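Local coordinates for AlgX/AlgJ SGNH hydrolase-like domain-containing protein (Eubacterium siraeum, PDB 4NZK), which is of unknown function but belongs to the DHHW family of the SGNH hydrolase clan, which hints at hydrolase-like chemistry, at residues Val102-Val107 / Val140-Gly145; Thr227-Thr232 / Ser249-Gln254; Tyr234-Lys239 / Tyr312-Ala317. One frame throughout, in Å; residues are numbered along the deposited sequence.

Contact 1. Residues Val102-Val107 / Val140-Gly145; sequences VFNMVV and VINVDG
Phe103 and Ile141 project together from the same face of the sheet, with the tip of the isoleucine folded over the ring. CD1 of Ile141 sits over one ring face of Phe103, nearer the rim than the middle and 4.0 Å from the centroid, a CH-pi contact. Further back, CG2 of Ile141 meets CD2 of Phe103 at 3.7 Å. On the opposite face of the sheet Asn104 and Asn142 both hold CG anti to the backbone N (chi1 173° and -172°), which sets their amides next to each other, the planes 34° apart. Asn104 ND2 donates to Asn142 OD1 at 3.0 Å, and the oxygen lies somewhat out of the Asn104 amide plane. Tyr85 OH bonds Asn104 OD1, so both ends of this buried amide are held and its rotation is fixed.

Two parallel strands carry these pairs: 141-142 is the edge strand of the mixed sheet of this SGNH-type alpha/beta fold, and 101-107 is its inner neighbour. The backbone bonds alternate as parallel pairing requires, from Ile141 N to Val102 O, from Asn104 N to Ile141 O and from Val143 N to Asn104 O. Beyond them Val143 crosses Met105 (a selenomethionine), its CG1 packing 3.5 Å from SE. As the strands part, a water accepts from Val106 N and lies within bonding distance of Asn142 OD1, at 2.9 Å.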
loop_
_atom_site.group_PDB
_atom_site.type_symbol
_atom_site.label_atom_id
_atom_site.label_comp_id
_atom_site.label_asym_id
_atom_site.label_seq_id
_atom_site.Cartn_x
_atom_site.Cartn_y
_atom_site.Cartn_z
ATOM N N VAL A 102 15.420 -1.699 8.063
ATOM C CA VAL A 102 14.713 -1.540 6.785
ATOM C C VAL A 102 13.906 -2.814 6.565
ATOM O O VAL A 102 14.435 -3.931 6.714
ATOM C CB VAL A 102 15.692 -1.337 5.639
ATOM C CG1 VAL A 102 14.968 -1.160 4.306
ATOM C CG2 VAL A 102 16.607 -0.114 5.941
ATOM N N PHE A 103 12.616 -2.617 6.284
ATOM C CA PHE A 103 11.651 -3.694 6.145
ATOM C C PHE A 103 11.082 -3.650 4.726
ATOM O O PHE A 103 10.967 -2.575 4.112
ATOM C CB PHE A 103 10.477 -3.504 7.101
ATOM C CG PHE A 103 10.821 -3.511 8.574
ATOM C CD1 PHE A 103 11.385 -2.401 9.207
ATOM C CD2 PHE A 103 10.534 -4.622 9.338
ATOM C CE1 PHE A 103 11.620 -2.414 10.579
ATOM C CE2 PHE A 103 10.788 -4.652 10.700
ATOM C CZ PHE A 103 11.347 -3.551 11.314
ATOM N N ASN A 104 10.728 -4.821 4.221
ATOM C CA ASN A 104 10.123 -4.962 2.909
ATOM C C ASN A 104 8.795 -5.718 3.055
ATOM O O ASN A 104 8.748 -6.778 3.663
ATOM C CB ASN A 104 11.038 -5.831 2.057
ATOM C CG ASN A 104 10.429 -6.175 0.722
ATOM O OD1 ASN A 104 10.101 -5.293 -0.043
ATOM N ND2 ASN A 104 10.247 -7.474 0.458
HETATM N N MSE A 105 7.738 -5.162 2.472
HETATM C CA MSE A 105 6.423 -5.840 2.454
HETATM C C MSE A 105 5.767 -5.636 1.117
HETATM O O MSE A 105 5.134 -4.610 0.861
HETATM C CB MSE A 105 5.559 -5.391 3.647
HETATM C CG MSE A 105 4.302 -6.304 3.725
HETATM SE SE MSE A 105 3.262 -5.990 5.341
HETATM C CE MSE A 105 2.910 -4.130 5.081
ATOM N N VAL A 106 5.967 -6.614 0.237
ATOM C CA VAL A 106 5.378 -6.627 -1.078
ATOM C C VAL A 106 4.120 -7.463 -1.006
ATOM O O VAL A 106 4.153 -8.605 -0.534
ATOM C CB VAL A 106 6.354 -7.152 -2.168
ATOM C CG1 VAL A 106 5.656 -7.204 -3.526
ATOM C CG2 VAL A 106 7.589 -6.255 -2.239
ATOM N N VAL A 107 3.021 -6.899 -1.477
ATOM C CA VAL A 107 1.722 -7.567 -1.319
ATOM C C VAL A 107 1.074 -7.818 -2.678
ATOM O O VAL A 107 1.297 -7.084 -3.624
ATOM C CB VAL A 107 0.764 -6.762 -0.425
ATOM C CG1 VAL A 107 1.285 -6.717 1.014
ATOM C CG2 VAL A 107 0.521 -5.348 -0.948
ATOM N N VAL A 140 17.740 -6.703 4.980
ATOM C CA VAL A 140 16.420 -6.087 4.929
ATOM C C VAL A 140 15.452 -7.124 5.484
ATOM O O VAL A 140 15.475 -8.283 5.055
ATOM C CB VAL A 140 16.023 -5.653 3.500
ATOM C CG1 VAL A 140 14.607 -5.128 3.428
ATOM C CG2 VAL A 140 16.982 -4.587 3.021
ATOM N N ILE A 141 14.594 -6.702 6.401
ATOM C CA ILE A 141 13.664 -7.621 7.071
ATOM C C ILE A 141 12.420 -7.832 6.230
ATOM O O ILE A 141 11.705 -6.895 5.943
ATOM C CB ILE A 141 13.251 -7.027 8.431
ATOM C CG1 ILE A 141 14.499 -6.820 9.300
ATOM C CG2 ILE A 141 12.218 -7.898 9.111
ATOM C CD1 ILE A 141 14.251 -5.912 10.474
ATOM N N ASN A 142 12.152 -9.064 5.849
ATOM C CA ASN A 142 10.997 -9.348 5.018
ATOM C C ASN A 142 9.787 -9.573 5.897
ATOM O O ASN A 142 9.852 -10.297 6.859
ATOM C CB ASN A 142 11.196 -10.571 4.125
ATOM C CG ASN A 142 10.054 -10.706 3.135
ATOM O OD1 ASN A 142 9.844 -9.807 2.315
ATOM N ND2 ASN A 142 9.288 -11.771 3.238
ATOM N N VAL A 143 8.677 -8.953 5.527
ATOM C CA VAL A 143 7.423 -9.120 6.238
ATOM C C VAL A 143 6.475 -9.924 5.317
ATOM O O VAL A 143 6.299 -9.573 4.164
ATOM C CB VAL A 143 6.777 -7.758 6.558
ATOM C CG1 VAL A 143 5.463 -7.923 7.303
ATOM C CG2 VAL A 143 7.717 -6.856 7.298
ATOM N N ASP A 144 5.901 -11.001 5.843
ATOM C CA ASP A 144 5.041 -11.875 5.060
ATOM C C ASP A 144 3.594 -11.392 5.039
ATOM O O ASP A 144 2.690 -11.969 5.667
ATOM C CB ASP A 144 5.132 -13.311 5.542
ATOM C CG ASP A 144 4.649 -14.319 4.507
ATOM O OD1 ASP A 144 3.994 -13.931 3.491
ATOM O OD2 ASP A 144 4.929 -15.528 4.753
ATOM N N GLY A 145 3.391 -10.314 4.304
ATOM C CA GLY A 145 2.060 -9.759 4.074
ATOM C C GLY A 145 1.185 -10.715 3.307
ATOM O O GLY A 145 -0.023 -10.786 3.560
HETATM O O HOH W 1 7.264 -9.112 1.295
HETATM O O HOH W 2 4.461 -10.420 1.483
#

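Contact 2. Residues Thr227-Thr232 / Ser249-Gln254; sequences TDYTAT and SIFVDQ
Tyr229 reaches across to Ser249 and Ile250 with its phenol end. From CB the ring starts out with CG between the backbone N and the carbonyl carbon (chi1 74°), the crowded position. Farther along, CE2 comes 4.1 Å from Ile250 CG2, and CZ lies 4.0 Å from Ile250 CG1, the two side chains crossing at a slant. At the tip, OH accepts a nearly straight hydrogen bond from Ile250 N, 3.0 Å long with 168° at the hydrogen; that N lies at the ring edge, near its plane. Ser249 OG is 3.2 Å from the same OH, but its proton has another acceptor nearby, so whether it donates here is open. The serine oxygen itself accepts from Phe251 N at 2.9 Å, closing an ST turn that shapes the backbone where the tyrosine docks. CD2 of Phe251 also approaches Tyr229 OH, at 3.7 Å. A phenylalanine in place of Tyr229 would probably leave the Ile250 N-H without its acceptor and loosen the hold on the turn.

Two residues along the strand, Ala231 CB packs against Ile250 CG2. Strand 229-234 is the outermost strand on its side of the mixed sheet, and the 249-254 loop lies against it. Tyr229 and Ile250 both rest on Ile273 of the neighbouring strand 270-275 and on Ile299 from a loop.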
loop_
_atom_site.group_PDB
_atom_site.type_symbol
_atom_site.label_atom_id
_atom_site.label_comp_id
_atom_site.label_asym_id
_atom_site.label_seq_id
_atom_site.Cartn_x
_atom_site.Cartn_y
_atom_site.Cartn_z
ATOM N N THR A 227 -5.421 7.005 18.714
ATOM C CA THR A 227 -4.309 7.826 19.161
ATOM C C THR A 227 -4.332 9.193 18.509
ATOM O O THR A 227 -4.536 9.315 17.291
ATOM C CB THR A 227 -2.970 7.089 18.905
ATOM O OG1 THR A 227 -2.973 5.834 19.600
ATOM C CG2 THR A 227 -1.740 7.916 19.371
ATOM N N ASP A 228 -4.119 10.238 19.313
ATOM C CA ASP A 228 -4.095 11.588 18.777
ATOM C C ASP A 228 -2.844 11.783 17.913
ATOM O O ASP A 228 -1.796 11.185 18.161
ATOM C CB ASP A 228 -4.167 12.633 19.906
ATOM C CG ASP A 228 -4.396 14.043 19.385
ATOM O OD1 ASP A 228 -5.133 14.192 18.389
ATOM O OD2 ASP A 228 -3.860 15.003 19.978
ATOM N N TYR A 229 -2.987 12.594 16.876
ATOM C CA TYR A 229 -1.861 12.892 15.976
ATOM C C TYR A 229 -2.111 14.239 15.260
ATOM O O TYR A 229 -3.229 14.795 15.284
ATOM C CB TYR A 229 -1.696 11.763 14.905
ATOM C CG TYR A 229 -2.777 11.838 13.835
ATOM C CD1 TYR A 229 -4.007 11.231 14.006
ATOM C CD2 TYR A 229 -2.591 12.605 12.702
ATOM C CE1 TYR A 229 -5.008 11.338 13.050
ATOM C CE2 TYR A 229 -3.590 12.746 11.739
ATOM C CZ TYR A 229 -4.803 12.108 11.903
ATOM O OH TYR A 229 -5.804 12.284 10.966
ATOM N N THR A 230 -1.037 14.762 14.665
ATOM C CA THR A 230 -1.085 15.935 13.801
ATOM C C THR A 230 -0.273 15.634 12.543
ATOM O O THR A 230 0.850 15.159 12.647
ATOM C CB THR A 230 -0.468 17.185 14.446
ATOM O OG1 THR A 230 -0.863 17.288 15.822
ATOM C CG2 THR A 230 -0.880 18.413 13.660
ATOM N N ALA A 231 -0.862 15.852 11.378
ATOM C CA ALA A 231 -0.159 15.673 10.112
ATOM C C ALA A 231 0.219 17.026 9.546
ATOM O O ALA A 231 -0.565 17.984 9.655
ATOM C CB ALA A 231 -1.005 14.895 9.131
ATOM N N THR A 232 1.393 17.090 8.918
ATOM C CA THR A 232 1.874 18.283 8.209
ATOM C C THR A 232 2.169 17.855 6.776
ATOM O O THR A 232 2.867 16.844 6.534
ATOM C CB THR A 232 3.102 18.883 8.899
ATOM O OG1 THR A 232 2.751 19.193 10.263
ATOM C CG2 THR A 232 3.569 20.157 8.187
ATOM N N SER A 249 -5.186 16.631 9.239
ATOM C CA SER A 249 -5.718 15.272 9.248
ATOM C C SER A 249 -5.125 14.490 8.090
ATOM O O SER A 249 -4.720 15.063 7.084
ATOM C CB SER A 249 -7.240 15.284 9.079
ATOM O OG SER A 249 -7.765 13.967 9.078
ATOM N N ILE A 250 -5.035 13.170 8.255
ATOM C CA ILE A 250 -4.694 12.306 7.117
ATOM C C ILE A 250 -5.927 11.870 6.349
ATOM O O ILE A 250 -5.796 11.165 5.365
ATOM C CB ILE A 250 -3.855 11.062 7.493
ATOM C CG1 ILE A 250 -4.656 10.153 8.411
ATOM C CG2 ILE A 250 -2.509 11.490 8.042
ATOM C CD1 ILE A 250 -3.937 8.842 8.632
ATOM N N PHE A 251 -7.125 12.209 6.823
ATOM C CA PHE A 251 -8.372 11.832 6.152
ATOM C C PHE A 251 -8.930 13.037 5.453
ATOM O O PHE A 251 -9.237 14.042 6.105
ATOM C CB PHE A 251 -9.393 11.234 7.148
ATOM C CG PHE A 251 -8.843 10.059 7.904
ATOM C CD1 PHE A 251 -8.860 8.791 7.352
ATOM C CD2 PHE A 251 -8.269 10.229 9.146
ATOM C CE1 PHE A 251 -8.306 7.699 8.036
ATOM C CE2 PHE A 251 -7.695 9.166 9.822
ATOM C CZ PHE A 251 -7.733 7.879 9.270
ATOM N N VAL A 252 -9.079 12.914 4.131
ATOM C CA VAL A 252 -9.496 13.996 3.284
ATOM C C VAL A 252 -10.860 13.670 2.702
ATOM O O VAL A 252 -11.056 12.609 2.122
ATOM C CB VAL A 252 -8.456 14.193 2.164
ATOM C CG1 VAL A 252 -8.825 15.356 1.244
ATOM C CG2 VAL A 252 -7.102 14.509 2.779
ATOM N N ASP A 253 -11.790 14.603 2.790
ATOM C CA ASP A 253 -13.139 14.378 2.218
ATOM C C ASP A 253 -13.079 14.244 0.697
ATOM O O ASP A 253 -12.329 14.971 0.025
ATOM C CB ASP A 253 -14.090 15.504 2.592
ATOM C CG ASP A 253 -14.452 15.498 4.074
ATOM O OD1 ASP A 253 -14.285 14.447 4.742
ATOM O OD2 ASP A 253 -14.916 16.548 4.570
ATOM N N GLN A 254 -13.806 13.255 0.196
ATOM C CA GLN A 254 -13.844 12.945 -1.213
ATOM C C GLN A 254 -15.227 12.563 -1.663
ATOM O O GLN A 254 -16.015 12.020 -0.871
ATOM C CB GLN A 254 -12.996 11.711 -1.508
ATOM C CG GLN A 254 -11.533 11.825 -1.177
ATOM C CD GLN A 254 -10.778 12.761 -2.066
ATOM O OE1 GLN A 254 -11.234 13.088 -3.150
ATOM N NE2 GLN A 254 -9.615 13.207 -1.610
#

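Contact 3. Residues Tyr234-Lys239 / Tyr312-Ala317; sequences YTTDFK and YFDLYA
Thr236 meets the 312-317 loop with both branches of its side chain, and more of its surface is buried here than that of any other residue in the contact. OG1 donates to Asp314 OD2 at 2.6 Å, a short hydrogen bond that takes the anti lone pair of the carboxylate oxygen, the one turned away from OD1. The first torsion of Thr236 (chi1 58°) sets OG1 between its own backbone N and carbonyl carbon. The methyl, CG2, goes the other way and packs against Tyr312, 3.4 Å from its O and 3.8 Å from its CB.

Asp314 answers with its backbone as well, its N donating to Thr236 O at 2.9 Å. That donor stands well above the carbonyl plane, 42° out of it, while the carboxylate reaches the hydroxyl, so one residue grips the other at two points.

Leu315 carries the apolar share. Its CD1 touches Phe238 CB at 3.7 Å, and its CD2 rests against Asp237 O at the same distance. The backbone it covers is the type I turn from Thr235 to Phe238, closed by a bond from Phe238 N to Thr235 O, which follows strand 229-234. The partner loop leads from strand 304-309 into helix 317-323, and from that helix Phe320 meets the Phe238 ring edge-to-face.

At the surface, then, a polar pair and a leucine join two loops at the ends of sheet strands. Asp237 OD1 lies 6.2 Å from Asp314 OD2; these like charges would probably repel weakly, and the Thr236 hydroxyl, donating to OD2, is likely to stabilise the Asp314 carboxylate.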
loop_
_atom_site.group_PDB
_atom_site.type_symbol
_atom_site.label_atom_id
_atom_site.label_comp_id
_atom_site.label_asym_id
_atom_site.label_seq_id
_atom_site.Cartn_x
_atom_site.Cartn_y
_atom_site.Cartn_z
ATOM N N TYR A 234 3.771 18.427 3.046
ATOM C CA TYR A 234 4.968 18.959 2.421
ATOM C C TYR A 234 4.976 18.670 0.924
ATOM O O TYR A 234 4.288 17.760 0.435
ATOM C CB TYR A 234 6.209 18.322 3.044
ATOM C CG TYR A 234 6.493 18.681 4.477
ATOM C CD1 TYR A 234 5.859 18.012 5.520
ATOM C CD2 TYR A 234 7.448 19.639 4.803
ATOM C CE1 TYR A 234 6.122 18.331 6.837
ATOM C CE2 TYR A 234 7.724 19.953 6.124
ATOM C CZ TYR A 234 7.056 19.298 7.129
ATOM O OH TYR A 234 7.323 19.589 8.446
ATOM N N THR A 235 5.763 19.456 0.204
ATOM C CA THR A 235 5.997 19.200 -1.185
ATOM C C THR A 235 6.945 18.003 -1.290
ATOM O O THR A 235 7.489 17.535 -0.293
ATOM C CB THR A 235 6.702 20.387 -1.848
ATOM O OG1 THR A 235 7.972 20.600 -1.202
ATOM C CG2 THR A 235 5.885 21.593 -1.709
ATOM N N THR A 236 7.200 17.578 -2.516
ATOM C CA THR A 236 8.074 16.417 -2.757
ATOM C C THR A 236 9.560 16.687 -2.526
ATOM O O THR A 236 10.381 15.748 -2.495
ATOM C CB THR A 236 7.823 15.810 -4.129
ATOM O OG1 THR A 236 8.045 16.795 -5.130
ATOM C CG2 THR A 236 6.406 15.271 -4.222
ATOM N N ASP A 237 9.922 17.954 -2.314
ATOM C CA ASP A 237 11.268 18.287 -1.847
ATOM C C ASP A 237 11.265 18.704 -0.359
ATOM O O ASP A 237 12.191 19.357 0.124
ATOM C CB ASP A 237 11.938 19.332 -2.738
ATOM C CG ASP A 237 11.174 20.602 -2.844
ATOM O OD1 ASP A 237 10.026 20.687 -2.379
ATOM O OD2 ASP A 237 11.739 21.544 -3.417
ATOM N N PHE A 238 10.228 18.269 0.351
ATOM C CA PHE A 238 10.080 18.454 1.784
ATOM C C PHE A 238 10.109 19.917 2.250
ATOM O O PHE A 238 10.853 20.278 3.154
ATOM C CB PHE A 238 11.106 17.615 2.536
ATOM C CG PHE A 238 10.722 17.321 3.965
ATOM C CD1 PHE A 238 9.519 16.701 4.244
ATOM C CD2 PHE A 238 11.571 17.614 5.026
ATOM C CE1 PHE A 238 9.136 16.411 5.536
ATOM C CE2 PHE A 238 11.194 17.317 6.331
ATOM C CZ PHE A 238 9.979 16.721 6.580
ATOM N N LYS A 239 9.336 20.747 1.549
ATOM C CA LYS A 239 9.105 22.119 1.971
ATOM C C LYS A 239 7.639 22.174 2.386
ATOM O O LYS A 239 6.778 21.597 1.723
ATOM C CB LYS A 239 9.391 23.111 0.840
ATOM C CG LYS A 239 10.757 22.974 0.171
ATOM C CD LYS A 239 11.934 23.063 1.141
ATOM C CE LYS A 239 13.243 22.993 0.360
ATOM N NZ LYS A 239 14.425 22.831 1.234
ATOM N N TYR A 312 7.387 10.052 -6.543
ATOM C CA TYR A 312 7.313 11.508 -6.334
ATOM C C TYR A 312 8.162 11.899 -5.121
ATOM O O TYR A 312 7.668 12.160 -4.010
ATOM C CB TYR A 312 5.871 11.948 -6.086
ATOM C CG TYR A 312 4.888 11.383 -7.065
ATOM C CD1 TYR A 312 4.907 11.759 -8.371
ATOM C CD2 TYR A 312 3.966 10.444 -6.672
ATOM C CE1 TYR A 312 3.997 11.235 -9.252
ATOM C CE2 TYR A 312 3.051 9.884 -7.553
ATOM C CZ TYR A 312 3.071 10.289 -8.853
ATOM O OH TYR A 312 2.190 9.758 -9.774
ATOM N N PHE A 313 9.448 11.938 -5.320
ATOM C CA PHE A 313 10.360 12.175 -4.225
ATOM C C PHE A 313 11.552 12.860 -4.806
ATOM O O PHE A 313 12.283 12.276 -5.604
ATOM C CB PHE A 313 10.756 10.858 -3.584
ATOM C CG PHE A 313 11.562 11.017 -2.311
ATOM C CD1 PHE A 313 10.909 11.265 -1.104
ATOM C CD2 PHE A 313 12.936 10.872 -2.301
ATOM C CE1 PHE A 313 11.614 11.398 0.071
ATOM C CE2 PHE A 313 13.652 11.023 -1.124
ATOM C CZ PHE A 313 12.980 11.259 0.075
ATOM N N ASP A 314 11.756 14.106 -4.388
ATOM C CA ASP A 314 12.788 14.941 -4.987
ATOM C C ASP A 314 13.949 15.273 -4.072
ATOM O O ASP A 314 14.449 16.386 -4.059
ATOM C CB ASP A 314 12.117 16.209 -5.510
ATOM C CG ASP A 314 11.255 15.929 -6.720
ATOM O OD1 ASP A 314 11.803 15.417 -7.729
ATOM O OD2 ASP A 314 10.036 16.196 -6.655
ATOM N N LEU A 315 14.334 14.294 -3.276
ATOM C CA LEU A 315 15.441 14.391 -2.369
ATOM C C LEU A 315 16.301 13.136 -2.477
ATOM O O LEU A 315 16.003 12.233 -3.239
ATOM C CB LEU A 315 14.910 14.526 -0.949
ATOM C CG LEU A 315 14.121 15.751 -0.566
ATOM C CD1 LEU A 315 13.695 15.607 0.878
ATOM C CD2 LEU A 315 14.951 17.003 -0.766
ATOM N N TYR A 316 17.362 13.087 -1.678
ATOM C CA TYR A 316 18.216 11.900 -1.561
ATOM C C TYR A 316 17.814 11.163 -0.273
ATOM O O TYR A 316 18.033 11.625 0.826
ATOM C CB TYR A 316 19.679 12.296 -1.557
ATOM C CG TYR A 316 20.647 11.142 -1.372
ATOM C CD1 TYR A 316 20.665 10.063 -2.260
ATOM C CD2 TYR A 316 21.562 11.132 -0.327
ATOM C CE1 TYR A 316 21.565 9.002 -2.114
ATOM C CE2 TYR A 316 22.460 10.086 -0.164
ATOM C CZ TYR A 316 22.465 9.019 -1.058
ATOM O OH TYR A 316 23.349 7.996 -0.891
ATOM N N ALA A 317 17.185 10.017 -0.443
ATOM C CA ALA A 317 16.536 9.336 0.674
ATOM C C ALA A 317 17.440 9.016 1.875
ATOM O O ALA A 317 17.017 9.191 3.032
ATOM C CB ALA A 317 15.757 8.102 0.197
#

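How the contacts relate
Contacts 1 and 2 involve the two outermost strands of one mixed sheet, 141-142 and 229-234, and their centres stand about 26 Å apart. Contact 1 is the buried one: its centre lies about 12 Å from the centre of the chain, against about 17 and about 19 Å for those of contacts 2 and 3. Contacts 2 and 3 are linked through the chain: strand 229-234 serves contact 2 and then runs into the turn of contact 3, and their segments alternate along the sequence, although their centres are about 20 Å apart. No active site is established here; a bound 1,2-ethanediol, probably from the crystallisation liquor, lies about 6 Å from the Tyr312 side chain of contact 3.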